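PDB 2X7Q: possible thiamine biosynthesis enzyme from Candida albicans, which is of unknown function but has the fold of a periplasmic solute-binding protein and is possibly involved in thiamine biosynthesis. Local coordinates for residues 79-83 / 291-295; 85-91 / 305-309. The protein carries 1 engineered substitution. All blocks are in the same frame, centred on the assembly; numbering follows the deposited sequence.

Interaction 1: 79-83 / 291-295; sequences ADIAK and VLAES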
loop_
_atom_site.group_PDB
_atom_site.type_symbol
_atom_site.label_atom_id
_atom_site.label_comp_id
_atom_site.label_asym_id
_atom_site.label_seq_id
_atom_site.Cartn_x
_atom_site.Cartn_y
_atom_site.Cartn_z
ATOM N N ALA A 79 3.671 9.429 5.640
ATOM C CA ALA A 79 3.048 10.084 6.784
ATOM C C ALA A 79 3.769 9.730 8.081
ATOM O O ALA A 79 4.027 10.599 8.912
ATOM C CB ALA A 79 1.575 9.715 6.873
ATOM N N ASP A 80 4.097 8.451 8.246
ATOM C CA ASP A 80 4.784 7.984 9.445
ATOM C C ASP A 80 6.121 8.703 9.619
ATOM O O ASP A 80 6.493 9.078 10.731
ATOM C CB ASP A 80 4.999 6.469 9.381
ATOM C CG ASP A 80 5.250 5.856 10.747
ATOM O OD1 ASP A 80 4.400 6.029 11.645
ATOM O OD2 ASP A 80 6.295 5.198 10.922
ATOM N N ILE A 81 6.837 8.897 8.514
ATOM C CA ILE A 81 8.113 9.607 8.539
ATOM C C ILE A 81 7.906 11.092 8.830
ATOM O O ILE A 81 8.631 11.686 9.628
ATOM C CB ILE A 81 8.870 9.454 7.203
ATOM C CG1 ILE A 81 9.227 7.986 6.956
ATOM C CG2 ILE A 81 10.127 10.313 7.196
ATOM C CD1 ILE A 81 9.956 7.745 5.650
ATOM N N ALA A 82 6.909 11.680 8.176
ATOM C CA ALA A 82 6.578 13.088 8.365
ATOM C C ALA A 82 6.128 13.370 9.796
ATOM O O ALA A 82 6.185 14.508 10.262
ATOM C CB ALA A 82 5.503 13.514 7.378
ATOM N N LYS A 83 5.677 12.324 10.483
ATOM C CA LYS A 83 5.189 12.452 11.852
ATOM C C LYS A 83 6.312 12.272 12.874
ATOM O O LYS A 83 6.093 12.417 14.076
ATOM C CB LYS A 83 4.044 11.467 12.117
ATOM C CG LYS A 83 2.725 11.845 11.441
ATOM C CD LYS A 83 1.702 10.718 11.551
ATOM C CE LYS A 83 0.351 11.111 10.962
ATOM N NZ LYS A 83 -0.288 12.231 11.704
ATOM N N VAL A 291 -4.613 15.821 7.012
ATOM C CA VAL A 291 -4.039 14.622 7.615
ATOM C C VAL A 291 -2.757 14.954 8.373
ATOM O O VAL A 291 -2.539 14.470 9.484
ATOM C CB VAL A 291 -3.740 13.542 6.558
ATOM C CG1 VAL A 291 -3.064 12.338 7.198
ATOM C CG2 VAL A 291 -5.022 13.122 5.853
ATOM N N LEU A 292 -1.912 15.779 7.763
ATOM C CA LEU A 292 -0.660 16.193 8.389
ATOM C C LEU A 292 -0.744 17.621 8.918
ATOM O O LEU A 292 -1.149 18.533 8.199
ATOM C CB LEU A 292 0.505 16.059 7.407
ATOM C CG LEU A 292 1.277 14.737 7.410
ATOM C CD1 LEU A 292 0.338 13.553 7.486
ATOM C CD2 LEU A 292 2.161 14.641 6.171
ATOM N N ALA A 293 -0.361 17.806 10.177
ATOM C CA ALA A 293 -0.419 19.116 10.814
ATOM C C ALA A 293 0.959 19.772 10.879
ATOM O O ALA A 293 1.069 20.986 11.045
ATOM C CB ALA A 293 -1.019 19.003 12.204
ATOM N N GLU A 294 2.006 18.962 10.752
ATOM C CA GLU A 294 3.373 19.468 10.775
ATOM C C GLU A 294 3.607 20.461 9.641
ATOM O O GLU A 294 3.046 20.318 8.554
ATOM C CB GLU A 294 4.377 18.316 10.681
ATOM C CG GLU A 294 4.445 17.432 11.922
ATOM C CD GLU A 294 3.251 16.505 12.058
ATOM O OE1 GLU A 294 2.501 16.343 11.073
ATOM O OE2 GLU A 294 3.064 15.931 13.151
ATOM N N SER A 295 4.434 21.470 9.900
ATOM C CA SER A 295 4.726 22.489 8.897
ATOM C C SER A 295 5.442 21.878 7.695
ATOM O O SER A 295 5.976 20.772 7.776
ATOM C CB SER A 295 5.571 23.615 9.498
ATOM O OG SER A 295 6.882 23.163 9.795
HETATM O O HOH W 1 5.569 15.851 14.478
HETATM O O HOH W 2 -3.349 12.008 10.556
HETATM O O HOH W 3 0.174 14.940 12.088
#
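Leu292 lays its two methyl groups over the small side chains of one helix face: CD2 lies 3.7 Å from Ala82 CB, and CD1 lies 4.1 Å from Ala79 CB. Because both helix positions are alanines, the leucine end can come close to the helix surface. Lys83, just past the helix, adds its aliphatic chain to the surface that Leu292 covers, with CE 4.2 Å from Leu292 CD1. The CA-to-CB bond of Glu294 points toward the helix, and its CG meets the backbone O of Ala82 at 3.8 Å. No direct hydrogen bond joins the two segments; the polar link is made by water. Lys83 NZ and Glu294 OE1, 5.0 Å apart, share water 3, at 2.8 Å from NZ and 2.9 Å from OE1. Water 2 connects Lys83 NZ (3.3 Å) with Val291 O (2.8 Å). The contact packs the C-terminal end of helix 74-82, in the domain built on the sheet with strands 17-21 and 88-95 of the periplasmic-binding-protein fold, against the linker between helices 275-289 and 296-306. Ser295 is the N-cap of helix 296-306, whose Ile299 touches Ala82, Leu292 and Glu294, while Ile81 packs on strand 88-95.

Interaction 2: 85-91 / 305-309; sequences NENIHVL and SNVKK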
loop_
_atom_site.group_PDB
_atom_site.type_symbol
_atom_site.label_atom_id
_atom_site.label_comp_id
_atom_site.label_asym_id
_atom_site.label_seq_id
_atom_site.Cartn_x
_atom_site.Cartn_y
_atom_site.Cartn_z
ATOM N N ASN A 85 9.044 9.603 12.536
ATOM C CA ASN A 85 9.694 8.298 12.598
ATOM C C ASN A 85 10.959 8.279 11.745
ATOM O O ASN A 85 10.921 7.911 10.573
ATOM C CB ASN A 85 8.738 7.177 12.182
ATOM C CG ASN A 85 9.278 5.798 12.516
ATOM O OD1 ASN A 85 10.477 5.622 12.734
ATOM N ND2 ASN A 85 8.392 4.813 12.559
ATOM N N GLU A 86 12.075 8.681 12.344
ATOM C CA GLU A 86 13.335 8.812 11.621
ATOM C C GLU A 86 14.021 7.468 11.412
ATOM O O GLU A 86 15.124 7.408 10.871
ATOM C CB GLU A 86 14.276 9.780 12.346
ATOM C CG GLU A 86 14.984 9.194 13.563
ATOM C CD GLU A 86 14.137 9.222 14.823
ATOM O OE1 GLU A 86 12.899 9.322 14.712
ATOM O OE2 GLU A 86 14.712 9.129 15.927
ATOM N N ASN A 87 13.364 6.394 11.833
ATOM C CA ASN A 87 13.917 5.054 11.673
ATOM C C ASN A 87 13.238 4.273 10.553
ATOM O O ASN A 87 13.430 3.065 10.420
ATOM C CB ASN A 87 13.861 4.283 12.993
ATOM C CG ASN A 87 14.840 4.821 14.020
ATOM O OD1 ASN A 87 15.932 5.275 13.674
ATOM N ND2 ASN A 87 14.454 4.776 15.289
ATOM N N ILE A 88 12.448 4.977 9.749
ATOM C CA ILE A 88 11.813 4.382 8.579
ATOM C C ILE A 88 12.385 4.998 7.306
ATOM O O ILE A 88 12.455 6.222 7.177
ATOM C CB ILE A 88 10.286 4.583 8.597
ATOM C CG1 ILE A 88 9.659 3.788 9.744
ATOM C CG2 ILE A 88 9.678 4.153 7.273
ATOM C CD1 ILE A 88 9.811 2.290 9.601
ATOM N N HIS A 89 12.795 4.146 6.372
ATOM C CA HIS A 89 13.390 4.611 5.124
ATOM C C HIS A 89 12.654 4.080 3.898
ATOM O O HIS A 89 12.460 2.872 3.751
ATOM C CB HIS A 89 14.866 4.213 5.054
ATOM C CG HIS A 89 15.749 4.999 5.971
ATOM N ND1 HIS A 89 15.892 4.697 7.310
ATOM C CD2 HIS A 89 16.543 6.071 5.743
ATOM C CE1 HIS A 89 16.732 5.551 7.864
ATOM N NE2 HIS A 89 17.142 6.397 6.936
ATOM N N VAL A 90 12.246 4.992 3.021
ATOM C CA VAL A 90 11.643 4.616 1.749
ATOM C C VAL A 90 12.734 4.469 0.693
ATOM O O VAL A 90 13.331 5.458 0.264
ATOM C CB VAL A 90 10.613 5.658 1.275
ATOM C CG1 VAL A 90 10.054 5.270 -0.086
ATOM C CG2 VAL A 90 9.493 5.800 2.296
ATOM N N LEU A 91 12.983 3.232 0.277
ATOM C CA LEU A 91 14.093 2.932 -0.622
ATOM C C LEU A 91 13.760 3.172 -2.092
ATOM O O LEU A 91 14.519 3.827 -2.807
ATOM C CB LEU A 91 14.558 1.488 -0.423
ATOM C CG LEU A 91 15.060 1.138 0.977
ATOM C CD1 LEU A 91 15.403 -0.338 1.070
ATOM C CD2 LEU A 91 16.260 1.996 1.341
ATOM N N SER A 305 15.739 13.257 4.528
ATOM C CA SER A 305 16.737 12.447 5.220
ATOM C C SER A 305 16.415 10.955 5.172
ATOM O O SER A 305 17.306 10.118 5.312
ATOM C CB SER A 305 16.883 12.898 6.677
ATOM O OG SER A 305 17.298 14.248 6.764
ATOM N N ASN A 306 15.141 10.627 4.975
ATOM C CA ASN A 306 14.700 9.236 5.019
ATOM C C ASN A 306 14.092 8.722 3.714
ATOM O O ASN A 306 13.626 7.585 3.650
ATOM C CB ASN A 306 13.717 9.020 6.176
ATOM C CG ASN A 306 14.377 9.142 7.538
ATOM O OD1 ASN A 306 14.211 8.280 8.401
ATOM N ND2 ASN A 306 15.128 10.217 7.739
ATOM N N VAL A 307 14.093 9.558 2.679
ATOM C CA VAL A 307 13.615 9.132 1.367
ATOM C C VAL A 307 14.752 9.149 0.348
ATOM O O VAL A 307 15.305 10.205 0.034
ATOM C CB VAL A 307 12.450 10.005 0.859
ATOM C CG1 VAL A 307 11.938 9.478 -0.474
ATOM C CG2 VAL A 307 11.326 10.040 1.883
ATOM N N LYS A 308 15.094 7.970 -0.163
ATOM C CA LYS A 308 16.227 7.814 -1.071
ATOM C C LYS A 308 16.084 8.618 -2.363
ATOM O O LYS A 308 15.013 8.650 -2.972
ATOM C CB LYS A 308 16.438 6.334 -1.406
ATOM C CG LYS A 308 17.026 5.509 -0.267
ATOM C CD LYS A 308 18.465 5.909 0.015
ATOM C CE LYS A 308 19.088 5.026 1.086
ATOM N NZ LYS A 308 20.519 5.372 1.315
ATOM N N LYS A 309 17.169 9.271 -2.769
ATOM C CA LYS A 309 17.222 9.948 -4.059
ATOM C C LYS A 309 18.274 9.289 -4.944
ATOM O O LYS A 309 18.611 9.790 -6.017
ATOM C CB LYS A 309 17.519 11.439 -3.887
ATOM C CG LYS A 309 16.345 12.239 -3.336
ATOM C CD LYS A 309 16.522 13.736 -3.566
ATOM C CE LYS A 309 17.552 14.338 -2.619
ATOM N NZ LYS A 309 17.077 14.343 -1.205
#
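The backbones run parallel, residues 305-309 passing along strand 88-95 at the edge of a five-stranded mixed sheet of the periplasmic binding protein fold. A single parallel bridge pairs Val90 with Val307 (CA atoms 4.9 Å apart): Val90 N donates to Asn306 O at 3.0 Å, and Lys308 N donates to Val90 O at 3.1 Å. The sheet edge is thereby extended by the chain leaving helix 296-306. Before the strand, residues 85-88 form a type I turn in which Asn85 OD1 accepts from Asn87 N at 3.1 Å, an Asx turn, while Asn85 ND2 hydrogen-bonds Asp80 OD2; the side chain of Glu86 lies about 3 Å from a bound calcium ion. The buried Asn306 side chain packs against the turn and over one face of the His89 ring. Val90 CB approaches Val307 CG1 at 4.4 Å; Val90 also packs on Phe77 and Ile81 of helix 74-82, and Val307 on Trp275 and Val279. Leu91 CD2 meets the aliphatic Lys308 CG at 3.9 Å. Beside the bridge, His89 CA makes a CA-H...O contact with Asn306 O at 3.3 Å.

Interactions 1 and 2 have centres about 14 Å apart and alternate along the chain: 79-83, 85-91, 291-295, then 305-309. The first pair of segments is the end of helix 74-82 and the start of strand 88-95; the second pair comprises the linker before helix 296-306 and the end of that helix with the chain leaving it. That C-terminal helix is therefore fixed at both ends to one helix-turn-strand unit, through its preceding linker in interaction 1 and its exit in interaction 2. The contacts touch directly where Asp80 OD2 probably hydrogen-bonds Asn85 ND2 (2.7 Å) and where Ile81 CD1 packs 3.9 Å from Val90 CG2. Together they join the C-terminal part of the chain to the domain built on the sheet containing strands 17-21 and 88-95.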